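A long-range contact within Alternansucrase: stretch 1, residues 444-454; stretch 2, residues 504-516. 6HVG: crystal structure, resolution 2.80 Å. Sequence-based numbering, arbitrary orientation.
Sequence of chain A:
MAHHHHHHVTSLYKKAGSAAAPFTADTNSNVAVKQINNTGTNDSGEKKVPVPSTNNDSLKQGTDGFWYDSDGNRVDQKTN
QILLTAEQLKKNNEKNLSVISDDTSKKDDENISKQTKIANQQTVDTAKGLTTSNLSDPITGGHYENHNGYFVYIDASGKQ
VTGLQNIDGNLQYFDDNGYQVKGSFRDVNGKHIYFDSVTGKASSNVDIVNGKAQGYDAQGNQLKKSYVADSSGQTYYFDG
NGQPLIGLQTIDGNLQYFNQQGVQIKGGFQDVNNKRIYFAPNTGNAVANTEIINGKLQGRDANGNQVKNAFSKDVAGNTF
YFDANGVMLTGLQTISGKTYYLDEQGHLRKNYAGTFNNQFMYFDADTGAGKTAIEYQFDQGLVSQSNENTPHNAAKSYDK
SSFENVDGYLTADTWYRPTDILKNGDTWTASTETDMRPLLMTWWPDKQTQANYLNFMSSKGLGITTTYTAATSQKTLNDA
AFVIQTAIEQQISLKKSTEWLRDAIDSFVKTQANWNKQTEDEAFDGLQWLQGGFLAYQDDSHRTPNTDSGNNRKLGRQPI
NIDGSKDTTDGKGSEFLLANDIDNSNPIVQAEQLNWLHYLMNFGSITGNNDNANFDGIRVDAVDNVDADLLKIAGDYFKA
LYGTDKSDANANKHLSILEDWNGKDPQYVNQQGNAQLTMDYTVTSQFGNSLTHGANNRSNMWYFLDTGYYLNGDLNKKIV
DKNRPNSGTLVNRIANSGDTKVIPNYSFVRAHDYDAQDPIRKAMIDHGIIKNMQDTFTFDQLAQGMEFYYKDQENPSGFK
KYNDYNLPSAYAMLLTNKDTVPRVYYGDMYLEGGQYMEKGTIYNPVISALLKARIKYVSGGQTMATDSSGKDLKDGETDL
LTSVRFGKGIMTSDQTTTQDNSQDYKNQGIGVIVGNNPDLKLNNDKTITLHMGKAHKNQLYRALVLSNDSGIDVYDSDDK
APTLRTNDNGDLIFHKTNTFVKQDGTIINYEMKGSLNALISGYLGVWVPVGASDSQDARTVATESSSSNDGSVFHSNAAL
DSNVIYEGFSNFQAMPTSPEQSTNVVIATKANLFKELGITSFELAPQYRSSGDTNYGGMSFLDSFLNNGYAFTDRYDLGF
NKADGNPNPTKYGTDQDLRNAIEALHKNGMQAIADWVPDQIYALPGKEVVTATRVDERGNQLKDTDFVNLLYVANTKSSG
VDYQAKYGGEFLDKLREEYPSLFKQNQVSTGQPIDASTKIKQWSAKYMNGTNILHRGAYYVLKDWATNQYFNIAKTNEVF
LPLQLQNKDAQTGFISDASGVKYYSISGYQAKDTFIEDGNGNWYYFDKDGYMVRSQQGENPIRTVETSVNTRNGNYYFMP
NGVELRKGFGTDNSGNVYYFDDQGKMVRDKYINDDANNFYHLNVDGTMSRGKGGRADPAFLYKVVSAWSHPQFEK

Stretch 1 (444-454) WPDKQTQANYL
Stretch 2 504-516: AIDSFVKTQANWN

This is a small, mostly apolar contact in which the helix of stretch 1 and the loop before it meet the helix of stretch 2 and the turn that follows it, and a single side-chain hydrogen bond, N452 to Q512, ties the two together. It buries 329 Å² in total, counting both sides.

Stretch 1 enters as an extended loop at W444 (phi/psi -142/153), passes P445 at -69/-30, and opens again at D446 (-163/169) before the helix of residues 447-454 begins. D446 is the N-cap. With chi1 at 39° (p), its OD1 accepts from T449 N at 2.9 Å, and T449 OG1 also donates to D446 OD1, at a very short 2.4 Å. One carboxylate oxygen thus satisfies a free backbone amide of the first turn and also receives the threonine hydroxyl; T449 is in the m rotamer, and its CG2 packs against W515.

Stretch 2 arrives as a helix through F508, its last turn held partly by weak backbone bonds. Q512 then turns to -87/129, a 3-10 segment follows at 513-514, and W515 N bonds to Q512 O at 2.8 Å, closing a turn that brings W515 back against stretch 1. The two helix axes approach to 10.7 Å with an angle of 134° between their directions, so the chains run roughly, not strictly, antiparallel. The register is set by Y453 CA to F508 CA at 7.1 Å and T449 CA to Q512 CA at 7.7 Å: one helical turn forward in stretch 1 matches four residues backward in stretch 2.

F508 is the centre of the packing. From chi1 162° (t) and chi2 65°, its ring reaches the backbone of the opposing helix, with CE1 3.5 Å from Y453 N, an amide already bonded to T449 O at 2.9 Å. F508 CZ lies 3.7 Å from Y453 CB. Y453, also t (163°), directs its ring edge at the F508 face, centroids 5.9 Å apart and planes at 74°; this geometry brings the electropositive rim of one ring to the electron-rich face of the other. Y453 CE1 further meets I505 CD1 at 4.2 Å. The isoleucine CB points sideways, but its m,m side chain carries the end of the chain closer.

At the other end, W515 (chi1 -59°, m; chi2 -26°) packs its six-membered ring obliquely against two aliphatic groups: CH2 is 3.7 Å from T449 CG2, and CZ2 is 4.1 Å from P445 CG. Its indole NE1 is hydrogen-bonded elsewhere in the structure, and the contact with stretch 1 is made by ring carbons.

The polar bond lies between partly exposed residues. N452 (m, -72°) and Q512 (m,m; chi3 -74°) both send CB toward the other stretch, and N452 ND2 donates to Q512 OE1 at 3.2 Å with a nearly linear angle of 172°. The pairing is complementary amide chemistry, an NH2 group meeting a carbonyl oxygen, and it adds directionality to a contact otherwise made by shape.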

ATOM      1  N   TRP A 444      -0.836  13.811  36.126  1.00 52.89           N
ATOM      2  CA  TRP A 444      -0.005  13.408  35.012  1.00 48.65           C
ATOM      3  C   TRP A 444       0.405  11.932  35.197  1.00 49.01           C
ATOM      4  O   TRP A 444       0.493  11.455  36.325  1.00 50.93           O
ATOM      5  CB  TRP A 444       1.224  14.343  34.956  1.00 50.14           C
ATOM      6  CG  TRP A 444       0.807  15.769  34.894  1.00 54.35           C
ATOM      7  CD1 TRP A 444       0.602  16.506  33.771  1.00 57.49           C
ATOM      8  CD2 TRP A 444       0.465  16.627  36.002  1.00 56.82           C
ATOM      9  NE1 TRP A 444       0.163  17.762  34.107  1.00 57.51           N
ATOM     10  CE2 TRP A 444       0.069  17.860  35.471  1.00 57.91           C
ATOM     11  CE3 TRP A 444       0.441  16.465  37.377  1.00 55.38           C
ATOM     12  CZ2 TRP A 444      -0.334  18.934  36.276  1.00 59.20           C
ATOM     13  CZ3 TRP A 444       0.047  17.534  38.173  1.00 56.58           C
ATOM     14  CH2 TRP A 444      -0.333  18.744  37.623  1.00 57.23           C
ATOM     15  N   PRO A 445       0.677  11.215  34.100  1.00 47.24           N
ATOM     16  CA  PRO A 445       1.131   9.841  34.191  1.00 46.04           C
ATOM     17  C   PRO A 445       2.537   9.679  34.759  1.00 46.13           C
ATOM     18  O   PRO A 445       2.826   8.660  35.385  1.00 51.59           O
ATOM     19  CB  PRO A 445       1.078   9.362  32.751  1.00 45.93           C
ATOM     20  CG  PRO A 445       1.212  10.584  31.928  1.00 46.09           C
ATOM     21  CD  PRO A 445       0.554  11.669  32.707  1.00 47.37           C
ATOM     22  N   ASP A 446       3.391  10.668  34.551  1.00 46.17           N
ATOM     23  CA  ASP A 446       4.817  10.600  34.914  1.00 45.49           C
ATOM     24  C   ASP A 446       5.401  12.033  34.935  1.00 43.27           C
ATOM     25  O   ASP A 446       4.781  12.980  34.471  1.00 41.81           O
ATOM     26  CB  ASP A 446       5.586   9.697  33.929  1.00 44.53           C
ATOM     27  CG  ASP A 446       5.111   9.873  32.461  1.00 50.27           C
ATOM     28  OD1 ASP A 446       5.338  10.959  31.885  1.00 51.76           O
ATOM     29  OD2 ASP A 446       4.473   8.940  31.912  1.00 48.03           O
ATOM     30  N   LYS A 447       6.609  12.177  35.448  1.00 42.65           N
ATOM     31  CA  LYS A 447       7.247  13.481  35.543  1.00 43.38           C
ATOM     32  C   LYS A 447       7.619  14.093  34.195  1.00 43.76           C
ATOM     33  O   LYS A 447       7.498  15.294  34.019  1.00 45.04           O
ATOM     34  CB  LYS A 447       8.484  13.394  36.437  1.00 45.22           C
ATOM     35  CG  LYS A 447       8.117  13.343  37.907  1.00 46.27           C
ATOM     36  CD  LYS A 447       9.327  13.124  38.772  1.00 44.69           C
ATOM     37  CE  LYS A 447      10.078  14.395  38.999  1.00 45.47           C
ATOM     38  NZ  LYS A 447      11.448  14.098  39.499  1.00 48.66           N
ATOM     39  N   GLN A 448       8.037  13.275  33.244  1.00 44.00           N
ATOM     40  CA  GLN A 448       8.344  13.756  31.895  1.00 45.88           C
ATOM     41  C   GLN A 448       7.136  14.435  31.273  1.00 45.84           C
ATOM     42  O   GLN A 448       7.235  15.550  30.790  1.00 46.40           O
ATOM     43  CB  GLN A 448       8.772  12.582  31.002  1.00 48.51           C
ATOM     44  CG  GLN A 448       9.255  12.951  29.610  1.00 49.84           C
ATOM     45  CD  GLN A 448      10.489  13.827  29.613  1.00 51.03           C
ATOM     46  OE1 GLN A 448      11.625  13.330  29.592  1.00 55.57           O
ATOM     47  NE2 GLN A 448      10.283  15.129  29.692  1.00 50.29           N
ATOM     48  N   THR A 449       5.983  13.766  31.313  1.00 45.21           N
ATOM     49  CA  THR A 449       4.764  14.338  30.803  1.00 43.44           C
ATOM     50  C   THR A 449       4.400  15.588  31.576  1.00 45.62           C
ATOM     51  O   THR A 449       3.997  16.587  30.996  1.00 51.02           O
ATOM     52  CB  THR A 449       3.601  13.353  30.898  1.00 44.70           C
ATOM     53  OG1 THR A 449       3.956  12.125  30.276  1.00 42.47           O
ATOM     54  CG2 THR A 449       2.367  13.914  30.173  1.00 45.85           C
ATOM     55  N   GLN A 450       4.531  15.552  32.894  1.00 46.12           N
ATOM     56  CA  GLN A 450       4.227  16.736  33.699  1.00 48.06           C
ATOM     57  C   GLN A 450       5.082  17.912  33.262  1.00 46.90           C
ATOM     58  O   GLN A 450       4.578  19.011  33.109  1.00 47.59           O
ATOM     59  CB  GLN A 450       4.440  16.462  35.198  1.00 49.77           C
ATOM     60  CG  GLN A 450       4.102  17.641  36.100  1.00 50.51           C
ATOM     61  CD  GLN A 450       3.857  17.244  37.525  1.00 51.94           C
ATOM     62  OE1 GLN A 450       4.029  16.079  37.894  1.00 55.93           O
ATOM     63  NE2 GLN A 450       3.506  18.215  38.370  1.00 54.11           N
ATOM     64  N   ALA A 451       6.379  17.674  33.099  1.00 44.66           N
ATOM     65  CA  ALA A 451       7.306  18.738  32.723  1.00 45.57           C
ATOM     66  C   ALA A 451       6.991  19.266  31.329  1.00 47.93           C
ATOM     67  O   ALA A 451       7.128  20.471  31.066  1.00 48.89           O
ATOM     68  CB  ALA A 451       8.742  18.258  32.795  1.00 44.43           C
ATOM     69  N   ASN A 452       6.583  18.366  30.437  1.00 47.70           N
ATOM     70  CA  ASN A 452       6.244  18.769  29.071  1.00 48.63           C
ATOM     71  C   ASN A 452       4.959  19.597  29.039  1.00 51.79           C
ATOM     72  O   ASN A 452       4.896  20.608  28.344  1.00 62.03           O
ATOM     73  CB  ASN A 452       6.125  17.558  28.148  1.00 45.30           C
ATOM     74  CG  ASN A 452       7.468  16.927  27.829  1.00 42.98           C
ATOM     75  OD1 ASN A 452       8.509  17.536  27.998  1.00 43.98           O
ATOM     76  ND2 ASN A 452       7.441  15.707  27.342  1.00 41.81           N
ATOM     77  N   TYR A 453       3.956  19.175  29.799  1.00 50.40           N
ATOM     78  CA  TYR A 453       2.723  19.931  29.938  1.00 49.15           C
ATOM     79  C   TYR A 453       3.020  21.342  30.417  1.00 52.32           C
ATOM     80  O   TYR A 453       2.531  22.293  29.841  1.00 53.13           O
ATOM     81  CB  TYR A 453       1.774  19.246  30.919  1.00 47.01           C
ATOM     82  CG  TYR A 453       0.652  20.126  31.441  1.00 45.64           C
ATOM     83  CD1 TYR A 453      -0.539  20.267  30.741  1.00 45.95           C
ATOM     84  CD2 TYR A 453       0.775  20.799  32.631  1.00 46.98           C
ATOM     85  CE1 TYR A 453      -1.570  21.059  31.224  1.00 46.88           C
ATOM     86  CE2 TYR A 453      -0.247  21.601  33.128  1.00 48.81           C
ATOM     87  CZ  TYR A 453      -1.420  21.725  32.430  1.00 47.99           C
ATOM     88  OH  TYR A 453      -2.405  22.529  32.947  1.00 47.25           O
ATOM     89  N   LEU A 454       3.827  21.466  31.468  1.00 54.15           N
ATOM     90  CA  LEU A 454       4.161  22.764  32.046  1.00 53.95           C
ATOM     91  C   LEU A 454       4.864  23.661  31.053  1.00 53.52           C
ATOM     92  O   LEU A 454       4.479  24.823  30.904  1.00 58.58           O
ATOM     93  CB  LEU A 454       5.050  22.619  33.286  1.00 54.43           C
ATOM     94  CG  LEU A 454       4.374  21.944  34.468  1.00 55.29           C
ATOM     95  CD1 LEU A 454       5.413  21.640  35.523  1.00 57.46           C
ATOM     96  CD2 LEU A 454       3.262  22.796  35.075  1.00 56.65           C
ATOM     97  N   ALA A 504      -5.975  23.776  23.310  1.00 62.89           N
ATOM     98  CA  ALA A 504      -4.635  23.710  23.913  1.00 60.44           C
ATOM     99  C   ALA A 504      -4.304  22.296  24.425  1.00 57.52           C
ATOM    100  O   ALA A 504      -3.225  21.775  24.177  1.00 55.44           O
ATOM    101  CB  ALA A 504      -4.521  24.719  25.035  1.00 60.15           C
ATOM    102  N   ILE A 505      -5.254  21.668  25.105  1.00 54.29           N
ATOM    103  CA  ILE A 505      -5.067  20.297  25.564  1.00 54.86           C
ATOM    104  C   ILE A 505      -4.917  19.344  24.391  1.00 55.17           C
ATOM    105  O   ILE A 505      -3.951  18.587  24.331  1.00 57.52           O
ATOM    106  CB  ILE A 505      -6.204  19.846  26.518  1.00 53.85           C
ATOM    107  CG1 ILE A 505      -6.166  20.671  27.813  1.00 56.79           C
ATOM    108  CG2 ILE A 505      -6.102  18.366  26.849  1.00 53.00           C
ATOM    109  CD1 ILE A 505      -4.858  20.624  28.584  1.00 56.69           C
ATOM    110  N   ASP A 506      -5.845  19.420  23.442  1.00 58.54           N
ATOM    111  CA  ASP A 506      -5.831  18.555  22.255  1.00 59.58           C
ATOM    112  C   ASP A 506      -4.482  18.611  21.544  1.00 58.15           C
ATOM    113  O   ASP A 506      -3.920  17.567  21.192  1.00 55.63           O
ATOM    114  CB  ASP A 506      -6.931  18.950  21.270  1.00 65.28           C
ATOM    115  CG  ASP A 506      -8.309  18.448  21.680  1.00 72.77           C
ATOM    116  OD1 ASP A 506      -8.409  17.442  22.434  1.00 74.84           O
ATOM    117  OD2 ASP A 506      -9.300  19.053  21.207  1.00 77.60           O
ATOM    118  N   SER A 507      -3.969  19.829  21.352  1.00 57.96           N
ATOM    119  CA  SER A 507      -2.681  20.044  20.704  1.00 62.65           C
ATOM    120  C   SER A 507      -1.517  19.475  21.492  1.00 60.75           C
ATOM    121  O   SER A 507      -0.606  18.877  20.915  1.00 57.73           O
ATOM    122  CB  SER A 507      -2.437  21.542  20.455  1.00 64.96           C
ATOM    123  OG  SER A 507      -3.253  22.003  19.408  1.00 79.20           O
ATOM    124  N   PHE A 508      -1.531  19.704  22.804  1.00 61.99           N
ATOM    125  CA  PHE A 508      -0.476  19.214  23.659  1.00 58.38           C
ATOM    126  C   PHE A 508      -0.430  17.692  23.656  1.00 56.59           C
ATOM    127  O   PHE A 508       0.655  17.091  23.618  1.00 56.28           O
ATOM    128  CB  PHE A 508      -0.634  19.704  25.087  1.00 57.23           C
ATOM    129  CG  PHE A 508       0.153  18.892  26.061  1.00 53.28           C
ATOM    130  CD1 PHE A 508       1.536  18.887  26.016  1.00 51.73           C
ATOM    131  CD2 PHE A 508      -0.495  18.086  26.969  1.00 53.39           C
ATOM    132  CE1 PHE A 508       2.255  18.116  26.889  1.00 52.40           C
ATOM    133  CE2 PHE A 508       0.214  17.308  27.835  1.00 53.33           C
ATOM    134  CZ  PHE A 508       1.593  17.330  27.799  1.00 54.21           C
ATOM    135  N   VAL A 509      -1.610  17.085  23.693  1.00 53.07           N
ATOM    136  CA  VAL A 509      -1.728  15.636  23.751  1.00 52.67           C
ATOM    137  C   VAL A 509      -1.092  14.962  22.543  1.00 54.46           C
ATOM    138  O   VAL A 509      -0.467  13.921  22.689  1.00 56.10           O
ATOM    139  CB  VAL A 509      -3.206  15.201  23.892  1.00 50.78           C
ATOM    140  CG1 VAL A 509      -3.381  13.712  23.661  1.00 49.57           C
ATOM    141  CG2 VAL A 509      -3.731  15.566  25.269  1.00 51.25           C
ATOM    142  N   LYS A 510      -1.265  15.540  21.357  1.00 60.00           N
ATOM    143  CA  LYS A 510      -0.733  14.964  20.114  1.00 63.71           C
ATOM    144  C   LYS A 510       0.798  15.051  20.042  1.00 59.50           C
ATOM    145  O   LYS A 510       1.455  14.280  19.347  1.00 55.03           O
ATOM    146  CB  LYS A 510      -1.351  15.669  18.903  1.00 74.35           C
ATOM    147  CG  LYS A 510      -2.842  15.408  18.697  1.00 84.38           C
ATOM    148  CD  LYS A 510      -3.377  16.327  17.583  1.00 91.95           C
ATOM    149  CE  LYS A 510      -4.899  16.208  17.414  1.00 95.70           C
ATOM    150  NZ  LYS A 510      -5.361  16.287  15.988  1.00 95.19           N
ATOM    151  N   THR A 511       1.355  15.989  20.786  1.00 58.08           N
ATOM    152  CA  THR A 511       2.791  16.146  20.947  1.00 58.60           C
ATOM    153  C   THR A 511       3.507  14.948  21.583  1.00 54.70           C
ATOM    154  O   THR A 511       4.667  14.689  21.281  1.00 56.73           O
ATOM    155  CB  THR A 511       3.039  17.394  21.833  1.00 61.38           C
ATOM    156  OG1 THR A 511       2.671  18.558  21.099  1.00 59.69           O
ATOM    157  CG2 THR A 511       4.490  17.539  22.239  1.00 69.14           C
ATOM    158  N   GLN A 512       2.828  14.242  22.478  1.00 51.23           N
ATOM    159  CA  GLN A 512       3.437  13.168  23.262  1.00 48.46           C
ATOM    160  C   GLN A 512       3.399  11.829  22.545  1.00 47.16           C
ATOM    161  O   GLN A 512       2.345  11.380  22.109  1.00 47.76           O
ATOM    162  CB  GLN A 512       2.711  13.016  24.600  1.00 49.76           C
ATOM    163  CG  GLN A 512       2.606  14.294  25.399  1.00 48.42           C
ATOM    164  CD  GLN A 512       3.958  14.809  25.769  1.00 49.87           C
ATOM    165  OE1 GLN A 512       4.621  14.250  26.647  1.00 57.58           O
ATOM    166  NE2 GLN A 512       4.395  15.867  25.104  1.00 51.07           N
ATOM    167  N   ALA A 513       4.554  11.175  22.471  1.00 45.87           N
ATOM    168  CA  ALA A 513       4.709   9.916  21.746  1.00 46.20           C
ATOM    169  C   ALA A 513       3.695   8.850  22.171  1.00 49.15           C
ATOM    170  O   ALA A 513       3.171   8.122  21.330  1.00 50.17           O
ATOM    171  CB  ALA A 513       6.135   9.388  21.884  1.00 42.87           C
ATOM    172  N   ASN A 514       3.454   8.727  23.472  1.00 52.56           N
ATOM    173  CA  ASN A 514       2.492   7.748  23.969  1.00 49.65           C
ATOM    174  C   ASN A 514       1.062   8.036  23.522  1.00 47.36           C
ATOM    175  O   ASN A 514       0.212   7.170  23.597  1.00 45.05           O
ATOM    176  CB  ASN A 514       2.557   7.686  25.488  1.00 51.10           C
ATOM    177  CG  ASN A 514       3.632   6.761  25.994  1.00 51.80           C
ATOM    178  OD1 ASN A 514       4.145   5.938  25.275  1.00 55.21           O
ATOM    179  ND2 ASN A 514       3.948   6.876  27.262  1.00 57.39           N
ATOM    180  N   TRP A 515       0.804   9.269  23.095  1.00 47.59           N
ATOM    181  CA  TRP A 515      -0.515   9.693  22.659  1.00 47.21           C
ATOM    182  C   TRP A 515      -0.601  10.028  21.170  1.00 48.49           C
ATOM    183  O   TRP A 515      -1.499  10.782  20.731  1.00 48.60           O
ATOM    184  CB  TRP A 515      -0.952  10.898  23.505  1.00 48.70           C
ATOM    185  CG  TRP A 515      -1.005  10.586  24.976  1.00 50.60           C
ATOM    186  CD1 TRP A 515      -1.203   9.355  25.548  1.00 50.73           C
ATOM    187  CD2 TRP A 515      -0.858  11.502  26.058  1.00 52.03           C
ATOM    188  NE1 TRP A 515      -1.192   9.458  26.905  1.00 48.75           N
ATOM    189  CE2 TRP A 515      -0.998  10.767  27.246  1.00 50.47           C
ATOM    190  CE3 TRP A 515      -0.632  12.876  26.139  1.00 55.54           C
ATOM    191  CZ2 TRP A 515      -0.914  11.347  28.488  1.00 49.86           C
ATOM    192  CZ3 TRP A 515      -0.557  13.461  27.404  1.00 52.15           C
ATOM    193  CH2 TRP A 515      -0.691  12.690  28.548  1.00 50.29           C
ATOM    194  N   ASN A 516       0.325   9.473  20.387  1.00 48.07           N
ATOM    195  CA  ASN A 516       0.273   9.634  18.936  1.00 48.02           C
ATOM    196  C   ASN A 516       0.819   8.403  18.199  1.00 47.02           C
ATOM    197  O   ASN A 516       1.101   7.378  18.822  1.00 51.30           O
ATOM    198  CB  ASN A 516       0.887  10.986  18.520  1.00 47.06           C
ATOM    199  CG  ASN A 516       2.367  11.075  18.769  1.00 49.64           C
ATOM    200  OD1 ASN A 516       3.088  10.074  18.789  1.00 52.43           O
ATOM    201  ND2 ASN A 516       2.850  12.295  18.929  1.00 50.98           N
TER